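Local coordinates for protein beta-galactosidase (Trichoderma reesei, PDB 3OG2) that probably hydrolyses terminal non-reducing beta-D-galactose residues from beta-D-galactosides, as a family 35 glycoside hydrolase, at residues 493-498 / 547-552; 527-532 / 538-543; 454-457 / 462-465. All blocks are in the same frame, centred on the assembly; numbering follows the deposited sequence. Where two conformers were deposited one is given.

Contact 1 of 3, residues 493-498 / 547-552; sequences HEFAVK and IYMVDR
F495 meets M549 in a Met-aromatic contact that joins two beta sheets packed face to face, one holding strand 492-497 and the other strand 545-551. The sulfur approaches the rim of the ring rather than its face: SD of M549 is 3.7 Å from CE1 of F495. The line from SD to the ring centroid leans 86° from the ring normal, so the sulfur lies almost in the plane of the ring. The bend at the sulfur (chi3 -89°) carries the methyl CE away, leaving SD as the atom presented to the aromatic edge, with CG of M549 following at 4.1 Å from CE1 of F495. The side chains of F495 and I547 come at each other from opposite directions; CG2 of I547 lies obliquely to the ring, 3.9 Å from CZ of F495, although I547 was modelled in two conformers and finer detail of this approach is doubtful.

A second shell positions these three. L485 touches both F495 and I547, W531 lies against M549, and L529 flanks F495 while sharing backbone hydrogen bonding with it. The example illustrates how neighbouring residues of one strand serve opposite faces: F495 enters the core, E494 the reverse side. There OE1 of E494 bonds to L439 N and Q530 NE2, and its OE2 to Q438 N and Y466 OH; the N-H donors around this buried carboxylate would favour its ionised form. On the core side the sulfur spans one ring bond, for SD of M549 also lies 4.0 Å from CZ of F495.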
loop_
_atom_site.group_PDB
_atom_site.type_symbol
_atom_site.label_atom_id
_atom_site.label_comp_id
_atom_site.label_asym_id
_atom_site.label_seq_id
_atom_site.Cartn_x
_atom_site.Cartn_y
_atom_site.Cartn_z
ATOM N N HIS A 493 -32.090 11.213 14.274
ATOM C CA HIS A 493 -31.037 11.602 15.214
ATOM C C HIS A 493 -31.478 12.768 16.072
ATOM O O HIS A 493 -32.408 13.513 15.722
ATOM C CB HIS A 493 -29.773 12.033 14.433
ATOM C CG HIS A 493 -29.100 10.786 13.923
ATOM N ND1 HIS A 493 -28.452 9.977 14.838
ATOM C CD2 HIS A 493 -29.008 10.182 12.719
ATOM C CE1 HIS A 493 -27.957 8.932 14.178
ATOM N NE2 HIS A 493 -28.301 9.063 12.913
ATOM N N GLU A 494 -30.832 12.889 17.241
ATOM C CA GLU A 494 -31.137 14.014 18.126
ATOM C C GLU A 494 -29.841 14.533 18.735
ATOM O O GLU A 494 -28.939 13.719 19.043
ATOM C CB GLU A 494 -32.143 13.535 19.186
ATOM C CG GLU A 494 -32.667 14.726 19.981
ATOM C CD GLU A 494 -33.627 14.213 21.055
ATOM O OE1 GLU A 494 -34.816 13.943 20.728
ATOM O OE2 GLU A 494 -33.115 14.029 22.198
ATOM N N PHE A 495 -29.761 15.839 18.923
ATOM C CA PHE A 495 -28.637 16.409 19.652
ATOM C C PHE A 495 -29.174 17.574 20.485
ATOM O O PHE A 495 -30.247 18.114 20.215
ATOM C CB PHE A 495 -27.467 16.835 18.775
ATOM C CG PHE A 495 -27.789 17.870 17.734
ATOM C CD1 PHE A 495 -28.467 17.503 16.555
ATOM C CD2 PHE A 495 -27.364 19.164 17.941
ATOM C CE1 PHE A 495 -28.704 18.474 15.580
ATOM C CE2 PHE A 495 -27.613 20.130 16.994
ATOM C CZ PHE A 495 -28.271 19.770 15.814
ATOM N N ALA A 496 -28.391 17.940 21.478
ATOM C CA ALA A 496 -28.843 19.019 22.340
ATOM C C ALA A 496 -27.635 19.929 22.594
ATOM O O ALA A 496 -26.532 19.449 22.817
ATOM C CB ALA A 496 -29.382 18.491 23.647
ATOM N N VAL A 497 -27.879 21.220 22.563
ATOM C CA VAL A 497 -26.842 22.224 22.709
ATOM C C VAL A 497 -27.095 23.008 23.983
ATOM O O VAL A 497 -28.190 23.565 24.162
ATOM C CB VAL A 497 -26.775 23.183 21.501
ATOM C CG1 VAL A 497 -25.600 24.139 21.648
ATOM C CG2 VAL A 497 -26.645 22.375 20.196
ATOM N N LYS A 498 -26.097 23.039 24.886
ATOM C CA LYS A 498 -26.270 23.878 26.088
ATOM C C LYS A 498 -26.470 25.347 25.676
ATOM O O LYS A 498 -25.918 25.663 24.606
ATOM C CB LYS A 498 -25.066 23.755 27.025
ATOM C CG LYS A 498 -24.819 22.297 27.454
ATOM C CD LYS A 498 -23.745 22.394 28.572
ATOM C CE LYS A 498 -23.263 21.021 28.983
ATOM N NZ LYS A 498 -21.917 21.071 29.650
ATOM N N ILE A 547 -25.326 24.748 12.560
ATOM C CA ILE A 547 -25.199 23.297 12.435
ATOM C C ILE A 547 -25.743 22.863 11.070
ATOM O O ILE A 547 -26.887 23.205 10.748
ATOM C CB ILE A 547 -25.888 22.531 13.578
ATOM C CG1 ILE A 547 -25.587 23.158 14.940
ATOM C CG2 ILE A 547 -25.456 21.071 13.514
ATOM C CD1 ILE A 547 -26.727 23.954 15.568
ATOM N N TYR A 548 -24.888 22.147 10.348
ATOM C CA TYR A 548 -25.248 21.552 9.059
ATOM C C TYR A 548 -25.495 20.093 9.302
ATOM O O TYR A 548 -24.594 19.389 9.810
ATOM C CB TYR A 548 -24.106 21.743 8.070
ATOM C CG TYR A 548 -23.793 23.177 7.728
ATOM C CD1 TYR A 548 -23.113 23.999 8.633
ATOM C CD2 TYR A 548 -24.142 23.755 6.518
ATOM C CE1 TYR A 548 -22.812 25.312 8.345
ATOM C CE2 TYR A 548 -23.844 25.088 6.220
ATOM C CZ TYR A 548 -23.186 25.873 7.140
ATOM O OH TYR A 548 -22.857 27.187 6.847
ATOM N N MET A 549 -26.698 19.608 8.982
ATOM C CA MET A 549 -27.132 18.239 9.265
ATOM C C MET A 549 -27.300 17.517 7.938
ATOM O O MET A 549 -28.233 17.889 7.198
ATOM C CB MET A 549 -28.432 18.289 10.037
ATOM C CG MET A 549 -28.240 18.765 11.496
ATOM S SD MET A 549 -29.815 19.356 12.184
ATOM C CE MET A 549 -29.700 21.062 11.680
ATOM N N VAL A 550 -26.473 16.539 7.634
ATOM C CA VAL A 550 -26.488 15.906 6.333
ATOM C C VAL A 550 -26.584 14.383 6.454
ATOM O O VAL A 550 -26.392 13.822 7.536
ATOM C CB VAL A 550 -25.217 16.273 5.527
ATOM C CG1 VAL A 550 -25.187 17.781 5.273
ATOM C CG2 VAL A 550 -23.941 15.810 6.225
ATOM N N ASP A 551 -26.866 13.722 5.314
ATOM C CA ASP A 551 -26.749 12.263 5.367
ATOM C C ASP A 551 -25.315 11.882 5.058
ATOM O O ASP A 551 -24.443 12.646 4.590
ATOM C CB ASP A 551 -27.757 11.602 4.453
ATOM C CG ASP A 551 -27.491 11.794 2.980
ATOM O OD1 ASP A 551 -26.735 12.716 2.591
ATOM O OD2 ASP A 551 -28.126 11.030 2.216
ATOM N N ARG A 552 -25.010 10.601 5.322
ATOM C CA ARG A 552 -23.644 10.096 5.141
ATOM C C ARG A 552 -23.148 10.292 3.735
ATOM O O ARG A 552 -22.009 10.687 3.512
ATOM C CB ARG A 552 -23.641 8.579 5.438
ATOM C CG ARG A 552 -22.243 8.021 5.302
ATOM C CD ARG A 552 -22.284 6.476 5.295
ATOM N NE ARG A 552 -22.650 5.924 6.601
ATOM C CZ ARG A 552 -23.734 5.307 7.010
ATOM N NH1 ARG A 552 -24.801 5.033 6.215
ATOM N NH2 ARG A 552 -23.756 4.928 8.275
#

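Contact 2 of 3, residues 527-532 / 538-543; sequences VVLQWT and QVVQLG
Strands 527-532 and 538-542 run nearly antiparallel, at 168°, with V527 across from L542 and L529 across from V540, yet their axes come no closer than 9.7 Å. That separation is too wide for backbone hydrogen bonding, and side chains fill it. L529 and V540 meet tip to tip. CD2 of L529 is 3.8 Å from CG1 of V540, and it is also 4.0 Å from both CB and CG2 of V540, so a single leucine methyl sits against the whole branch point of the valine. V527 and L542 make the second tip-to-tip pair. With CG1 of V527 swung anti to its own amide nitrogen (chi1 -177°), that methyl faces the fork of the leucine, 4.0 Å from CD2 of L542 and slightly farther from CD1. Between the two pairs, L529 and L542 pass alongside each other in opposite directions, bringing CD1 of L529 to 4.2 Å from CD1 of L542.

I519, from strand 518-521, touches both V527 and V540 and so extends this apolar layer. Polar groups near the loop between the strands are held separately: OE1 of Q538 accepts from the backbone N of both N516 and V517, while its NE2 bonds to A536 O. At the other end of strand 538-542, Q541 points away from the interface and its NE2 donates to O of G543 at 2.8 Å, bridging the start of the turn. Two strands that follow each other through a short loop, but enter different sheets and face one another through their side chains, form a beta arch, here spanning the two layers of a beta sandwich.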
loop_
_atom_site.group_PDB
_atom_site.type_symbol
_atom_site.label_atom_id
_atom_site.label_comp_id
_atom_site.label_asym_id
_atom_site.label_seq_id
_atom_site.Cartn_x
_atom_site.Cartn_y
_atom_site.Cartn_z
ATOM N N VAL A 527 -31.152 23.632 23.856
ATOM C CA VAL A 527 -31.901 23.481 22.628
ATOM C C VAL A 527 -31.780 22.037 22.148
ATOM O O VAL A 527 -30.659 21.528 21.957
ATOM C CB VAL A 527 -31.350 24.481 21.585
ATOM C CG1 VAL A 527 -32.224 24.324 20.329
ATOM C CG2 VAL A 527 -31.305 25.939 22.049
ATOM N N VAL A 528 -32.882 21.360 21.955
ATOM C CA VAL A 528 -32.900 19.990 21.509
ATOM C C VAL A 528 -33.438 19.927 20.085
ATOM O O VAL A 528 -34.498 20.478 19.790
ATOM C CB VAL A 528 -33.748 19.107 22.452
ATOM C CG1 VAL A 528 -33.676 17.658 22.015
ATOM C CG2 VAL A 528 -33.303 19.311 23.905
ATOM N N LEU A 529 -32.635 19.284 19.218
ATOM C CA LEU A 529 -32.959 19.250 17.796
ATOM C C LEU A 529 -33.048 17.810 17.357
ATOM O O LEU A 529 -32.145 17.052 17.642
ATOM C CB LEU A 529 -31.858 19.942 16.959
ATOM C CG LEU A 529 -31.692 21.442 17.255
ATOM C CD1 LEU A 529 -30.643 21.625 18.386
ATOM C CD2 LEU A 529 -31.254 22.266 16.065
ATOM N N GLN A 530 -34.118 17.457 16.664
ATOM C CA GLN A 530 -34.301 16.142 16.096
ATOM C C GLN A 530 -34.380 16.268 14.573
ATOM O O GLN A 530 -34.978 17.221 14.052
ATOM C CB GLN A 530 -35.600 15.538 16.645
ATOM C CG GLN A 530 -35.596 14.033 16.639
ATOM C CD GLN A 530 -36.771 13.526 17.455
ATOM O OE1 GLN A 530 -37.833 13.599 16.878
ATOM N NE2 GLN A 530 -36.547 13.067 18.650
ATOM N N TRP A 531 -33.820 15.310 13.836
ATOM C CA TRP A 531 -33.900 15.415 12.401
ATOM C C TRP A 531 -33.768 14.000 11.853
ATOM O O TRP A 531 -33.163 13.146 12.532
ATOM C CB TRP A 531 -32.792 16.324 11.875
ATOM C CG TRP A 531 -31.395 15.975 12.401
ATOM C CD1 TRP A 531 -30.789 16.014 13.626
ATOM C CD2 TRP A 531 -30.332 15.471 11.582
ATOM N NE1 TRP A 531 -29.463 15.582 13.572
ATOM C CE2 TRP A 531 -29.130 15.241 12.355
ATOM C CE3 TRP A 531 -30.298 15.200 10.173
ATOM C CZ2 TRP A 531 -27.936 14.762 11.826
ATOM C CZ3 TRP A 531 -29.119 14.732 9.694
ATOM C CH2 TRP A 531 -27.994 14.527 10.465
ATOM N N THR A 532 -34.308 13.773 10.674
ATOM C CA THR A 532 -34.121 12.479 10.024
ATOM C C THR A 532 -33.246 12.677 8.801
ATOM O O THR A 532 -33.584 13.493 7.937
ATOM C CB THR A 532 -35.491 11.879 9.630
ATOM O OG1 THR A 532 -36.211 11.606 10.841
ATOM C CG2 THR A 532 -35.301 10.558 8.902
ATOM N N GLN A 538 -30.303 19.841 6.310
ATOM C CA GLN A 538 -30.963 20.738 7.224
ATOM C C GLN A 538 -29.898 21.680 7.825
ATOM O O GLN A 538 -28.774 21.232 8.100
ATOM C CB GLN A 538 -31.633 19.983 8.383
ATOM C CG GLN A 538 -32.398 18.745 7.959
ATOM C CD GLN A 538 -33.600 19.062 7.096
ATOM O OE1 GLN A 538 -34.555 19.685 7.634
ATOM N NE2 GLN A 538 -33.616 18.611 5.828
ATOM N N VAL A 539 -30.247 22.935 8.036
ATOM C CA VAL A 539 -29.275 23.857 8.619
ATOM C C VAL A 539 -30.048 24.688 9.632
ATOM O O VAL A 539 -31.096 25.245 9.303
ATOM C CB VAL A 539 -28.609 24.784 7.584
ATOM C CG1 VAL A 539 -27.586 25.736 8.244
ATOM C CG2 VAL A 539 -27.921 24.000 6.477
ATOM N N VAL A 540 -29.515 24.797 10.834
ATOM C CA VAL A 540 -30.090 25.603 11.896
ATOM C C VAL A 540 -29.002 26.492 12.503
ATOM O O VAL A 540 -27.863 26.053 12.703
ATOM C CB VAL A 540 -30.727 24.724 13.008
ATOM C CG1 VAL A 540 -31.211 25.598 14.180
ATOM C CG2 VAL A 540 -31.852 23.886 12.424
ATOM N N GLN A 541 -29.367 27.732 12.784
ATOM C CA GLN A 541 -28.483 28.676 13.452
ATOM C C GLN A 541 -28.966 28.912 14.889
ATOM O O GLN A 541 -30.146 29.212 15.113
ATOM C CB GLN A 541 -28.469 30.009 12.708
ATOM C CG GLN A 541 -27.565 30.991 13.458
ATOM C CD GLN A 541 -27.408 32.286 12.703
ATOM O OE1 GLN A 541 -28.103 32.448 11.700
ATOM N NE2 GLN A 541 -26.536 33.184 13.167
ATOM N N LEU A 542 -28.078 28.727 15.852
ATOM C CA LEU A 542 -28.318 28.982 17.263
ATOM C C LEU A 542 -27.327 30.025 17.747
ATOM O O LEU A 542 -26.170 29.736 18.051
ATOM C CB LEU A 542 -28.200 27.712 18.101
ATOM C CG LEU A 542 -28.943 26.453 17.654
ATOM C CD1 LEU A 542 -28.591 25.285 18.565
ATOM C CD2 LEU A 542 -30.441 26.697 17.623
ATOM N N GLY A 543 -27.719 31.275 17.853
ATOM C CA GLY A 543 -26.718 32.292 18.166
ATOM C C GLY A 543 -25.721 32.335 17.022
ATOM O O GLY A 543 -26.065 32.462 15.851
#

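Contact 3 of 3, residues 454-457 / 462-465; sequences VTDY and FTLL
Y457 and L464 form an antiparallel hydrogen-bonded pair in the hairpin of strands 450-459 and 462-467. Two backbone bonds define it: N of Y457 donates to O of L464 at 2.9 Å, and N of L464 returns a bond of the same length to O of Y457. A third links D456 N to L465 O at 2.9 Å; it is nearly straight at the hydrogen (166°), but the donor stands well above the carbonyl plane. CA of T455 also approaches this oxygen of L465, at 3.3 Å, in a CA-H...O contact. D456 and Y457 both face L464, a G1 beta bulge, and D456 takes the positive phi (43°) of its first position.

The apolar pair is Y457 and L464. With CG of Y457 anti to its amide nitrogen (chi1 -179°), the two side chains lie side by side, CD1 of Y457 at 4.0 Å from CD1 of L464. The T463 methyl CG2 makes van der Waals packing against the backbone of D456 and Y457.

Polar ends find partners beyond the hairpin: OD1 of D456 forms a salt bridge with K498 and a hydrogen bond with S430, T455 OG1 bonds to P428 O, and Y457 OH to S372. The chemistry implies a bulge fixed by backbone bonds, whose polar side chains bond outward, mainly to loops.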
loop_
_atom_site.group_PDB
_atom_site.type_symbol
_atom_site.label_atom_id
_atom_site.label_comp_id
_atom_site.label_asym_id
_atom_site.label_seq_id
_atom_site.Cartn_x
_atom_site.Cartn_y
_atom_site.Cartn_z
ATOM N N VAL A 454 -21.936 10.890 21.439
ATOM C CA VAL A 454 -21.128 11.654 22.378
ATOM C C VAL A 454 -21.983 12.370 23.410
ATOM O O VAL A 454 -23.147 12.687 23.183
ATOM C CB VAL A 454 -20.253 12.714 21.648
ATOM C CG1 VAL A 454 -19.248 12.051 20.701
ATOM C CG2 VAL A 454 -21.085 13.702 20.855
ATOM N N THR A 455 -21.373 12.625 24.572
ATOM C CA THR A 455 -21.975 13.528 25.557
ATOM C C THR A 455 -20.943 14.584 25.993
ATOM O O THR A 455 -19.712 14.314 26.017
ATOM C CB THR A 455 -22.603 12.836 26.785
ATOM O OG1 THR A 455 -21.585 12.212 27.555
ATOM C CG2 THR A 455 -23.621 11.754 26.388
ATOM N N ASP A 456 -21.422 15.769 26.354
ATOM C CA ASP A 456 -20.619 16.914 26.733
ATOM C C ASP A 456 -19.423 17.085 25.811
ATOM O O ASP A 456 -18.247 17.124 26.214
ATOM C CB ASP A 456 -20.136 16.775 28.187
ATOM C CG ASP A 456 -21.382 16.902 29.072
ATOM O OD1 ASP A 456 -21.973 18.019 29.122
ATOM O OD2 ASP A 456 -21.785 15.912 29.691
ATOM N N TYR A 457 -19.738 17.158 24.512
ATOM C CA TYR A 457 -18.712 17.264 23.478
ATOM C C TYR A 457 -18.463 18.727 23.205
ATOM O O TYR A 457 -19.390 19.447 22.771
ATOM C CB TYR A 457 -19.218 16.530 22.232
ATOM C CG TYR A 457 -18.222 16.559 21.099
ATOM C CD1 TYR A 457 -18.247 17.617 20.155
ATOM C CD2 TYR A 457 -17.250 15.573 20.962
ATOM C CE1 TYR A 457 -17.335 17.666 19.121
ATOM C CE2 TYR A 457 -16.353 15.613 19.914
ATOM C CZ TYR A 457 -16.411 16.654 18.996
ATOM O OH TYR A 457 -15.507 16.729 17.962
ATOM N N PHE A 462 -19.160 26.357 22.455
ATOM C CA PHE A 462 -20.458 25.744 22.622
ATOM C C PHE A 462 -20.222 24.342 23.132
ATOM O O PHE A 462 -19.097 23.814 23.015
ATOM C CB PHE A 462 -21.191 25.675 21.281
ATOM C CG PHE A 462 -21.455 27.058 20.729
ATOM C CD1 PHE A 462 -20.566 27.685 19.880
ATOM C CD2 PHE A 462 -22.610 27.745 21.117
ATOM C CE1 PHE A 462 -20.830 28.974 19.388
ATOM C CE2 PHE A 462 -22.917 29.029 20.663
ATOM C CZ PHE A 462 -21.981 29.640 19.801
ATOM N N THR A 463 -21.302 23.758 23.687
ATOM C CA THR A 463 -21.161 22.349 24.087
ATOM C C THR A 463 -22.355 21.543 23.640
ATOM O O THR A 463 -23.492 22.017 23.840
ATOM C CB THR A 463 -21.053 22.193 25.610
ATOM O OG1 THR A 463 -19.981 23.023 26.084
ATOM C CG2 THR A 463 -20.760 20.731 25.981
ATOM N N LEU A 464 -22.064 20.406 23.014
ATOM C CA LEU A 464 -23.149 19.461 22.768
ATOM C C LEU A 464 -23.387 18.667 24.031
ATOM O O LEU A 464 -22.508 17.880 24.412
ATOM C CB LEU A 464 -22.845 18.404 21.699
ATOM C CG LEU A 464 -22.608 18.987 20.314
ATOM C CD1 LEU A 464 -22.139 17.924 19.325
ATOM C CD2 LEU A 464 -23.893 19.580 19.786
ATOM N N LEU A 465 -24.523 18.854 24.671
ATOM C CA LEU A 465 -24.852 18.012 25.828
ATOM C C LEU A 465 -24.876 16.569 25.385
ATOM O O LEU A 465 -24.354 15.701 26.107
ATOM C CB LEU A 465 -26.184 18.504 26.366
ATOM C CG LEU A 465 -26.655 17.690 27.580
ATOM C CD1 LEU A 465 -25.743 18.015 28.754
ATOM C CD2 LEU A 465 -28.116 17.995 27.891
#

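From the N terminus, contact 3 closes first, a local hairpin within the large antiparallel sheet, complete before contact 1 opens. Contact 1 opens at 493-498, in the same sheet, and closes only at 547-552 in the smaller mixed sheet. Contact 2 is nested entirely inside that loop: the chain returns to the first sheet at 527-532, crosses over, and enters the second at 538-543. Segment 493-498 links all three, lying between 462-467 (K498 N probably bonds to T463 O) and 527-532. In the opposing sheet, 538-542 and 545-551 are likewise neighbours. Contacts 1 and 2 therefore join the layers side by side, whereas contact 3 shapes one of them.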